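Side-chain contact in major extracellular endoglucanase (Xanthomonas campestris pv. campestris, PDB 4TUF), which cuts internal beta-1,4-glucosidic linkages in cellulose, lichenin and cereal beta-D-glucans, here represented by its catalytic domain of glycosyl hydrolase family 5: residues R179-V184 against N225-R230. Numbering follows the deposited sequence.
Sequences RGSAAV and NIPANR. With 2HP (dihydrogenphosphate ion), chain F.
S181 and I226 carry this contact, the serine reaching from helix 173-187 to a branched side chain in the loop before strand 231-238. From I226 CB, which lies 3.9 Å from S181 OG, one branch ends at once in CG2, set against the same hydroxyl. The other branch passes through I226 CG1, 3.6 Å from S181 OG, and extends fully (chi2 -178°) to I226 CD1, which packs 3.7 Å from S181 CB. All four side-chain carbons of the isoleucine thus lie along one small serine, whose short side chain suits a spot where the loop runs close to the helix; I226 also touches V195, an apolar neighbour that suits its aliphatic chain. In this family 5 TIM barrel, the packing joins the helix to the loop linking parallel strands 192-195 and 231-238. The rigid ring of P227 borders the serine, P227 CD lying 4.3 Å from S181 OG. Further on, R230 bends at chi2 (-60°), and its guanidinium meets a dihydrogenphosphate ion with its edge. R230 NH1 donates to phosphate O4 at 3.1 Å and R230 NH2 to phosphate O2 at 3.3 Å. R230 NE hydrogen-bonds P189 O, while R230 NH2 also donates to N229 O at 2.8 Å, lying above that carbonyl's plane.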
ATOM      1  N   ARG A 179      14.599  -9.874   7.320  1.00 35.92           N
ATOM      2  CA  ARG A 179      15.023 -10.926   6.406  1.00 32.07           C
ATOM      3  C   ARG A 179      14.491 -10.661   4.992  1.00 33.08           C
ATOM      4  O   ARG A 179      15.178 -10.915   4.006  1.00 35.15           O
ATOM      5  CB  ARG A 179      14.568 -12.298   6.917  1.00 26.75           C
ATOM      6  CG  ARG A 179      15.157 -12.665   8.270  1.00 24.09           C
ATOM      7  CD  ARG A 179      14.961 -14.135   8.637  1.00 25.16           C
ATOM      8  NE  ARG A 179      13.593 -14.480   9.029  1.00 35.13           N
ATOM      9  CZ  ARG A 179      13.069 -14.259  10.234  1.00 34.62           C
ATOM     10  NH1 ARG A 179      13.791 -13.668  11.174  1.00 40.83           N
ATOM     11  NH2 ARG A 179      11.818 -14.618  10.499  1.00 23.81           N
ATOM     12  N   GLY A 180      13.273 -10.140   4.901  1.00 28.25           N
ATOM     13  CA  GLY A 180      12.720  -9.735   3.620  1.00 34.66           C
ATOM     14  C   GLY A 180      13.502  -8.580   3.026  1.00 35.11           C
ATOM     15  O   GLY A 180      13.792  -8.557   1.828  1.00 29.83           O
ATOM     16  N   SER A 181      13.846  -7.623   3.879  1.00 35.06           N
ATOM     17  CA  SER A 181      14.666  -6.486   3.490  1.00 37.20           C
ATOM     18  C   SER A 181      15.989  -6.942   2.869  1.00 40.70           C
ATOM     19  O   SER A 181      16.348  -6.522   1.768  1.00 45.13           O
ATOM     20  CB  SER A 181      14.927  -5.593   4.705  1.00 42.33           C
ATOM     21  OG  SER A 181      15.646  -4.429   4.344  1.00 49.25           O
ATOM     22  N   ALA A 182      16.701  -7.811   3.580  1.00 37.96           N
ATOM     23  CA  ALA A 182      17.991  -8.321   3.128  1.00 34.21           C
ATOM     24  C   ALA A 182      17.882  -9.011   1.770  1.00 38.43           C
ATOM     25  O   ALA A 182      18.738  -8.825   0.905  1.00 48.93           O
ATOM     26  CB  ALA A 182      18.567  -9.280   4.162  1.00 24.96           C
ATOM     27  N   ALA A 183      16.827  -9.804   1.588  1.00 27.55           N
ATOM     28  CA  ALA A 183      16.596 -10.516   0.337  1.00 26.04           C
ATOM     29  C   ALA A 183      16.420  -9.552  -0.833  1.00 37.58           C
ATOM     30  O   ALA A 183      17.072  -9.697  -1.869  1.00 40.40           O
ATOM     31  CB  ALA A 183      15.379 -11.422   0.461  1.00 25.96           C
ATOM     32  N   VAL A 184      15.540  -8.567  -0.663  1.00 32.12           N
ATOM     33  CA  VAL A 184      15.270  -7.603  -1.720  1.00 32.62           C
ATOM     34  C   VAL A 184      16.499  -6.756  -2.061  1.00 37.93           C
ATOM     35  O   VAL A 184      16.813  -6.563  -3.233  1.00 46.42           O
ATOM     36  CB  VAL A 184      14.099  -6.676  -1.344  1.00 34.25           C
ATOM     37  CG1 VAL A 184      13.975  -5.535  -2.344  1.00 31.65           C
ATOM     38  CG2 VAL A 184      12.806  -7.465  -1.279  1.00 24.83           C
ATOM     39  N   ASN A 225      16.457  -3.561  11.811  1.00 40.12           N
ATOM     40  CA  ASN A 225      17.775  -3.685  11.206  1.00 38.23           C
ATOM     41  C   ASN A 225      17.664  -3.605   9.684  1.00 46.46           C
ATOM     42  O   ASN A 225      17.950  -4.568   8.969  1.00 48.15           O
ATOM     43  CB  ASN A 225      18.441  -4.988  11.629  1.00 44.13           C
ATOM     44  CG  ASN A 225      19.906  -5.036  11.260  1.00 52.30           C
ATOM     45  OD1 ASN A 225      20.473  -4.048  10.788  1.00 58.17           O
ATOM     46  ND2 ASN A 225      20.534  -6.182  11.484  1.00 52.04           N
ATOM     47  N   ILE A 226      17.215  -2.444   9.218  1.00 41.62           N
ATOM     48  CA  ILE A 226      17.036  -2.137   7.806  1.00 29.44           C
ATOM     49  C   ILE A 226      17.710  -0.791   7.570  1.00 32.33           C
ATOM     50  O   ILE A 226      17.535   0.122   8.381  1.00 41.45           O
ATOM     51  CB  ILE A 226      15.538  -2.071   7.423  1.00 29.88           C
ATOM     52  CG1 ILE A 226      14.856  -3.414   7.672  1.00 30.98           C
ATOM     53  CG2 ILE A 226      15.340  -1.645   5.966  1.00 26.50           C
ATOM     54  CD1 ILE A 226      13.396  -3.426   7.257  1.00 30.93           C
ATOM     55  N   PRO A 227      18.492  -0.660   6.481  1.00 32.74           N
ATOM     56  CA  PRO A 227      19.250   0.579   6.240  1.00 30.63           C
ATOM     57  C   PRO A 227      18.382   1.829   6.326  1.00 37.38           C
ATOM     58  O   PRO A 227      17.291   1.860   5.763  1.00 39.36           O
ATOM     59  CB  PRO A 227      19.793   0.388   4.822  1.00 27.73           C
ATOM     60  CG  PRO A 227      19.914  -1.091   4.670  1.00 29.60           C
ATOM     61  CD  PRO A 227      18.754  -1.675   5.441  1.00 33.08           C
ATOM     62  N   ALA A 228      18.866   2.839   7.040  1.00 46.19           N
ATOM     63  CA  ALA A 228      18.111   4.068   7.252  1.00 43.82           C
ATOM     64  C   ALA A 228      17.739   4.729   5.931  1.00 46.10           C
ATOM     65  O   ALA A 228      16.674   5.338   5.814  1.00 47.33           O
ATOM     66  CB  ALA A 228      18.906   5.038   8.121  1.00 35.65           C
ATOM     67  N   ASN A 229      18.615   4.598   4.938  1.00 48.30           N
ATOM     68  CA  ASN A 229      18.393   5.253   3.654  1.00 48.63           C
ATOM     69  C   ASN A 229      17.597   4.394   2.660  1.00 44.02           C
ATOM     70  O   ASN A 229      17.597   4.673   1.460  1.00 39.81           O
ATOM     71  CB  ASN A 229      19.731   5.682   3.035  1.00 39.45           C
ATOM     72  CG  ASN A 229      20.678   4.519   2.782  1.00 41.27           C
ATOM     73  OD1 ASN A 229      20.285   3.348   2.803  1.00 45.37           O
ATOM     74  ND2 ASN A 229      21.942   4.843   2.522  1.00 36.28           N
ATOM     75  N   ARG A 230      16.916   3.366   3.165  1.00 32.92           N
ATOM     76  CA  ARG A 230      15.988   2.589   2.343  1.00 33.14           C
ATOM     77  C   ARG A 230      14.651   2.365   3.034  1.00 36.97           C
ATOM     78  O   ARG A 230      13.660   2.050   2.377  1.00 41.70           O
ATOM     79  CB  ARG A 230      16.585   1.230   1.976  1.00 30.97           C
ATOM     80  CG  ARG A 230      17.803   1.293   1.087  1.00 29.35           C
ATOM     81  CD  ARG A 230      17.501   1.967  -0.223  1.00 29.72           C
ATOM     82  NE  ARG A 230      18.655   1.904  -1.110  1.00 37.90           N
ATOM     83  CZ  ARG A 230      19.637   2.795  -1.111  1.00 38.75           C
ATOM     84  NH1 ARG A 230      20.655   2.658  -1.942  1.00 35.26           N
ATOM     85  NH2 ARG A 230      19.601   3.820  -0.275  1.00 51.33           N
TER
HETATM   86  P   2HP F 402      22.624   5.882  -1.453  1.00110.12           P
HETATM   87  O1  2HP F 402      23.861   6.749  -1.470  1.00111.29           O
HETATM   88  O2  2HP F 402      21.712   6.348  -0.342  1.00111.57           O
HETATM   89  O3  2HP F 402      21.900   5.995  -2.776  1.00111.00           O
HETATM   90  O4  2HP F 402      23.022   4.443  -1.219  1.00107.04           O